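Local atomic coordinates of GCN5-related N-acetyltransferase (Brucella melitensis biovar Abortus 2308, PDB entry 3TCV), a protein that probably transfers an acetyl group from acetyl-CoA to an amino group, as a member of the GCN5-related N-acetyltransferase (GNAT) family. Residues Y154-L159 with S211-L216; E180-R185 with Q218-W223. All blocks are in the same frame, centred on the assembly; numbering follows the deposited sequence.

In the fold
Both contacts bring helix 213-224, which follows the final strand 199-209 of the mixed sheet, against earlier helices of the GNAT domain. Contact 1 joins its N-terminal part to the C-terminal part of helix 142-158, and contact 2 joins later turns to the end of helix 173-182. Their centres lie about 11 Å apart, on the same side of the chain's centre. Along the chain the segments alternate, 154-159, 180-185, 211-216, 218-223, so the two pairings interleave. They also touch directly: Glu212 forms a salt bridge with Arg185, and Leu216 packs on Phe182 and Gly183. Helix 213-224 thus ties together the C-terminal parts of two helices of the acetyltransferase core.

Contact 1 of 2, residues Y154-L159 with S211-L216; sequences YVFDVL and SEWPAL
Trp213 meets Phe156 through its ring face and Asp157 through its indole N-H, joining the N-terminal part of helix 213-224 to the C-terminal part of helix 142-158 in the GNAT fold. Phe156 CB sits over one face of the indole, 3.4 Å from Trp213 CD1, a CH-pi contact directed at the five-membered ring. Trp213 CB in turn lies over a face of the phenyl ring, 4.0 Å from the Phe156 ring centroid. Between these two CH-pi contacts the rings are nearly parallel, with planes at 24°, but slid so far apart that they barely overlap; each ring therefore packs largely on the other's CB and first ring atoms, as in the approach of Phe156 CD2 to Trp213 CG at 3.6 Å. Trp213 CG stands anti to the backbone N (chi1 159°), which carries the indole across to helix 142-158. There Asp157 OD1 accepts a hydrogen bond from the indole N-H. The Trp213 NE1 to Asp157 OD1 bond is 2.8 Å long and nearly straight at 165°; OD1 lies close to the indole plane, yet the nitrogen reaches it from well above the carboxylate plane.

Around these residues, Met152 and Gln153 of helix 142-158 also touch Trp213, while Val208 of strand 199-209 and Asp210 pack on Phe156. Lys217, one residue past the 211-216 segment, steadies the exposed carboxylate that receives Trp213, and its nearby positive charge would probably favour the ionised form; the salt bridge runs from Asp157 OD2 to Lys217 NZ.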
# COMPACT_ATOMS: atom_id res chain seq x y z
N TYR B 154 18.00 -9.89 8.24
CA TYR B 154 17.47 -9.47 9.54
C TYR B 154 15.96 -9.65 9.59
O TYR B 154 15.42 -10.21 10.56
CB TYR B 154 17.85 -8.02 9.76
CG TYR B 154 17.28 -7.40 11.01
CD1 TYR B 154 17.55 -7.92 12.28
CD2 TYR B 154 16.49 -6.24 10.93
CE1 TYR B 154 17.04 -7.31 13.43
CE2 TYR B 154 15.98 -5.64 12.06
CZ TYR B 154 16.25 -6.17 13.30
OH TYR B 154 15.71 -5.52 14.39
N VAL B 155 15.32 -9.22 8.51
CA VAL B 155 13.87 -9.27 8.37
C VAL B 155 13.36 -10.72 8.45
O VAL B 155 12.36 -10.98 9.13
CB VAL B 155 13.46 -8.52 7.07
CG1 VAL B 155 12.10 -8.94 6.56
CG2 VAL B 155 13.59 -7.00 7.31
N PHE B 156 14.05 -11.66 7.81
CA PHE B 156 13.57 -13.03 7.75
C PHE B 156 14.13 -13.91 8.86
O PHE B 156 13.37 -14.53 9.57
CB PHE B 156 13.87 -13.65 6.38
CG PHE B 156 13.00 -13.11 5.28
CD1 PHE B 156 11.62 -13.22 5.35
CD2 PHE B 156 13.55 -12.52 4.17
CE1 PHE B 156 10.79 -12.73 4.33
CE2 PHE B 156 12.74 -12.02 3.16
CZ PHE B 156 11.37 -12.13 3.24
N ASP B 157 15.45 -13.95 9.02
CA ASP B 157 16.04 -14.81 10.04
C ASP B 157 15.88 -14.31 11.46
O ASP B 157 15.87 -15.12 12.40
CB ASP B 157 17.54 -15.04 9.79
CG ASP B 157 17.81 -15.93 8.60
OD1 ASP B 157 16.92 -16.66 8.13
OD2 ASP B 157 18.97 -15.89 8.14
N VAL B 158 15.82 -13.00 11.67
CA VAL B 158 15.71 -12.47 13.04
C VAL B 158 14.27 -12.07 13.37
O VAL B 158 13.71 -12.55 14.34
CB VAL B 158 16.69 -11.32 13.32
CG1 VAL B 158 16.50 -10.76 14.73
CG2 VAL B 158 18.12 -11.82 13.14
N LEU B 159 13.68 -11.19 12.59
CA LEU B 159 12.31 -10.72 12.85
C LEU B 159 11.21 -11.73 12.51
O LEU B 159 10.12 -11.70 13.09
CB LEU B 159 12.07 -9.39 12.14
CG LEU B 159 12.92 -8.17 12.54
CD1 LEU B 159 12.44 -6.95 11.75
CD2 LEU B 159 12.86 -7.90 14.04
N SER B 211 8.99 -17.92 2.13
CA SER B 211 9.26 -19.20 1.44
C SER B 211 10.32 -19.10 0.33
O SER B 211 10.90 -20.12 -0.07
CB SER B 211 7.96 -19.76 0.87
OG SER B 211 7.39 -18.86 -0.06
N GLU B 212 10.57 -17.88 -0.15
CA GLU B 212 11.56 -17.59 -1.19
C GLU B 212 12.94 -17.26 -0.65
O GLU B 212 13.94 -17.32 -1.38
CB GLU B 212 11.04 -16.45 -2.06
CG GLU B 212 9.80 -16.90 -2.84
CD GLU B 212 9.09 -15.78 -3.55
OE1 GLU B 212 9.23 -14.59 -3.17
OE2 GLU B 212 8.36 -16.09 -4.50
N TRP B 213 13.00 -16.92 0.63
CA TRP B 213 14.22 -16.41 1.26
C TRP B 213 15.33 -17.45 1.32
O TRP B 213 16.46 -17.13 1.00
CB TRP B 213 13.89 -15.84 2.64
CG TRP B 213 15.06 -15.74 3.59
CD1 TRP B 213 15.18 -16.37 4.83
CD2 TRP B 213 16.30 -14.97 3.42
NE1 TRP B 213 16.37 -16.04 5.42
CE2 TRP B 213 17.08 -15.21 4.63
CE3 TRP B 213 16.82 -14.15 2.44
CZ2 TRP B 213 18.33 -14.63 4.82
CZ3 TRP B 213 18.08 -13.57 2.64
CH2 TRP B 213 18.82 -13.82 3.81
N PRO B 214 15.02 -18.71 1.68
CA PRO B 214 16.18 -19.61 1.85
C PRO B 214 17.04 -19.81 0.59
O PRO B 214 18.27 -19.83 0.68
CB PRO B 214 15.54 -20.91 2.35
CG PRO B 214 14.29 -20.49 3.01
CD PRO B 214 13.78 -19.34 2.14
N ALA B 215 16.41 -19.92 -0.58
CA ALA B 215 17.17 -20.07 -1.82
C ALA B 215 17.90 -18.78 -2.16
O ALA B 215 19.04 -18.81 -2.64
CB ALA B 215 16.26 -20.51 -2.97
N LEU B 216 17.26 -17.64 -1.90
CA LEU B 216 17.94 -16.37 -2.10
C LEU B 216 19.17 -16.24 -1.21
O LEU B 216 20.23 -15.84 -1.68
CB LEU B 216 16.99 -15.21 -1.88
CG LEU B 216 16.06 -14.99 -3.05
CD1 LEU B 216 15.05 -13.91 -2.65
CD2 LEU B 216 16.83 -14.59 -4.33

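Contact 2 of 2, residues E180-R185 with Q218-W223; sequences ERFGFR and QAYQAW
The backbones come closest at Phe182 and Tyr220, whose CA atoms are 8.6 Å apart, where helix 173-182 ends in a Schellman motif at Gly183 and faces the middle of helix 213-224. Tyr220 spans the gap with its phenol: OH donates to Phe182 O at 2.6 Å, in the carbonyl plane and on a lone pair, with a C=O...donor angle of 111°. Beside this bond the hydroxyl also rests against the phenylalanine side chain, with Tyr220 OH 3.1 Å from Phe182 CB, and the two side chains cross at about a right angle.

In this part of the GNAT domain, helix 142-158 packs against both residues: Thr145 and Gln148 touch Phe182, and Phe149 and Met152 meet Tyr220. Gln148 NE2 is a second, weak partner of the hydroxyl. Gly183, with its positive phi of 98°, turns the chain out of the helix toward strand 185-196.

One turn along helix 213-224, Trp223 receives Arg181. The arginine chain runs extended from CG to NE and brings NH2 over one indole face, 3.6 Å from Trp223 CZ2. Guanidinium and ring planes stand 81° apart, so an edge of the cation points at the face; with Arg181 CZ 5.0 Å from the six-membered ring centroid, any cation-pi attraction is weak. The firmer polar partners lie outside: Thr145 OG1 bonds to Arg181 NH1, and Gln235 OE1 accepts from Trp223 NE1.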
# COMPACT_ATOMS: atom_id res chain seq x y z
N GLU B 180 14.71 -6.84 -9.49
CA GLU B 180 14.68 -8.13 -10.17
C GLU B 180 15.99 -8.91 -9.91
O GLU B 180 15.95 -10.13 -9.63
CB GLU B 180 14.48 -7.98 -11.69
CG GLU B 180 13.15 -7.34 -12.09
CD GLU B 180 11.93 -8.25 -11.99
OE1 GLU B 180 11.94 -9.33 -11.34
OE2 GLU B 180 10.89 -7.85 -12.58
N ARG B 181 17.11 -8.22 -10.01
CA ARG B 181 18.43 -8.82 -9.76
C ARG B 181 18.51 -9.35 -8.32
O ARG B 181 19.04 -10.44 -8.08
CB ARG B 181 19.56 -7.80 -9.99
CG ARG B 181 20.93 -8.26 -9.46
CD ARG B 181 22.10 -7.38 -9.89
NE ARG B 181 23.35 -7.79 -9.24
CZ ARG B 181 23.70 -7.52 -7.98
NH1 ARG B 181 22.90 -6.84 -7.16
NH2 ARG B 181 24.85 -7.99 -7.53
N PHE B 182 17.97 -8.58 -7.38
CA PHE B 182 18.00 -8.93 -5.97
C PHE B 182 17.08 -10.13 -5.66
O PHE B 182 17.12 -10.68 -4.56
CB PHE B 182 17.60 -7.73 -5.10
CG PHE B 182 18.70 -6.70 -4.88
CD1 PHE B 182 20.01 -7.07 -4.67
CD2 PHE B 182 18.39 -5.34 -4.85
CE1 PHE B 182 20.99 -6.11 -4.42
CE2 PHE B 182 19.38 -4.37 -4.64
CZ PHE B 182 20.69 -4.76 -4.43
N GLY B 183 16.22 -10.51 -6.62
CA GLY B 183 15.33 -11.65 -6.49
C GLY B 183 13.90 -11.32 -6.06
O GLY B 183 13.12 -12.23 -5.82
N PHE B 184 13.55 -10.02 -5.98
CA PHE B 184 12.16 -9.62 -5.69
C PHE B 184 11.33 -10.00 -6.90
O PHE B 184 11.81 -9.87 -8.04
CB PHE B 184 12.01 -8.11 -5.43
CG PHE B 184 12.67 -7.61 -4.18
CD1 PHE B 184 11.92 -7.44 -3.01
CD2 PHE B 184 14.01 -7.26 -4.15
CE1 PHE B 184 12.51 -6.93 -1.85
CE2 PHE B 184 14.60 -6.77 -3.00
CZ PHE B 184 13.86 -6.61 -1.84
N ARG B 185 10.09 -10.43 -6.67
CA ARG B 185 9.19 -10.82 -7.75
C ARG B 185 8.18 -9.71 -8.00
O ARG B 185 7.57 -9.23 -7.08
CB ARG B 185 8.45 -12.09 -7.34
CG ARG B 185 7.55 -12.70 -8.39
CD ARG B 185 6.88 -13.95 -7.87
NE ARG B 185 7.87 -14.97 -7.53
CZ ARG B 185 8.33 -15.91 -8.35
NH1 ARG B 185 9.24 -16.77 -7.90
NH2 ARG B 185 7.88 -16.04 -9.58
N GLN B 218 21.17 -18.45 -0.00
CA GLN B 218 22.28 -19.26 -0.54
C GLN B 218 22.96 -18.58 -1.73
O GLN B 218 24.18 -18.58 -1.83
CB GLN B 218 21.81 -20.68 -0.93
CG GLN B 218 21.26 -21.48 0.25
CD GLN B 218 21.16 -22.98 0.01
OE1 GLN B 218 20.85 -23.45 -1.09
NE2 GLN B 218 21.43 -23.76 1.06
N ALA B 219 22.16 -17.96 -2.61
CA ALA B 219 22.69 -17.34 -3.83
C ALA B 219 23.47 -16.06 -3.50
O ALA B 219 24.50 -15.79 -4.11
CB ALA B 219 21.56 -17.05 -4.81
N TYR B 220 22.97 -15.28 -2.55
CA TYR B 220 23.68 -14.08 -2.12
C TYR B 220 25.00 -14.46 -1.43
O TYR B 220 26.02 -13.81 -1.65
CB TYR B 220 22.86 -13.29 -1.13
CG TYR B 220 21.83 -12.30 -1.69
CD1 TYR B 220 22.05 -10.91 -1.62
CD2 TYR B 220 20.61 -12.73 -2.20
CE1 TYR B 220 21.08 -10.01 -2.08
CE2 TYR B 220 19.67 -11.84 -2.67
CZ TYR B 220 19.90 -10.48 -2.61
OH TYR B 220 18.90 -9.62 -3.05
N GLN B 221 24.93 -15.45 -0.55
CA GLN B 221 26.13 -15.86 0.21
C GLN B 221 27.20 -16.33 -0.77
O GLN B 221 28.37 -16.02 -0.59
CB GLN B 221 25.80 -16.97 1.21
CG GLN B 221 25.24 -16.44 2.53
CD GLN B 221 24.77 -17.54 3.47
OE1 GLN B 221 24.33 -18.61 3.04
NE2 GLN B 221 24.83 -17.26 4.76
N ALA B 222 26.80 -17.04 -1.80
CA ALA B 222 27.74 -17.53 -2.81
C ALA B 222 28.35 -16.35 -3.58
O ALA B 222 29.55 -16.30 -3.80
CB ALA B 222 27.05 -18.50 -3.77
N TRP B 223 27.51 -15.38 -3.96
CA TRP B 223 27.95 -14.22 -4.72
C TRP B 223 28.86 -13.30 -3.94
O TRP B 223 29.81 -12.75 -4.49
CB TRP B 223 26.73 -13.42 -5.26
CG TRP B 223 27.17 -12.32 -6.19
CD1 TRP B 223 27.49 -12.42 -7.54
CD2 TRP B 223 27.46 -10.93 -5.84
NE1 TRP B 223 27.92 -11.24 -8.03
CE2 TRP B 223 27.92 -10.30 -7.08
CE3 TRP B 223 27.37 -10.16 -4.69
CZ2 TRP B 223 28.25 -8.96 -7.13
CZ3 TRP B 223 27.73 -8.83 -4.76
CH2 TRP B 223 28.16 -8.24 -5.95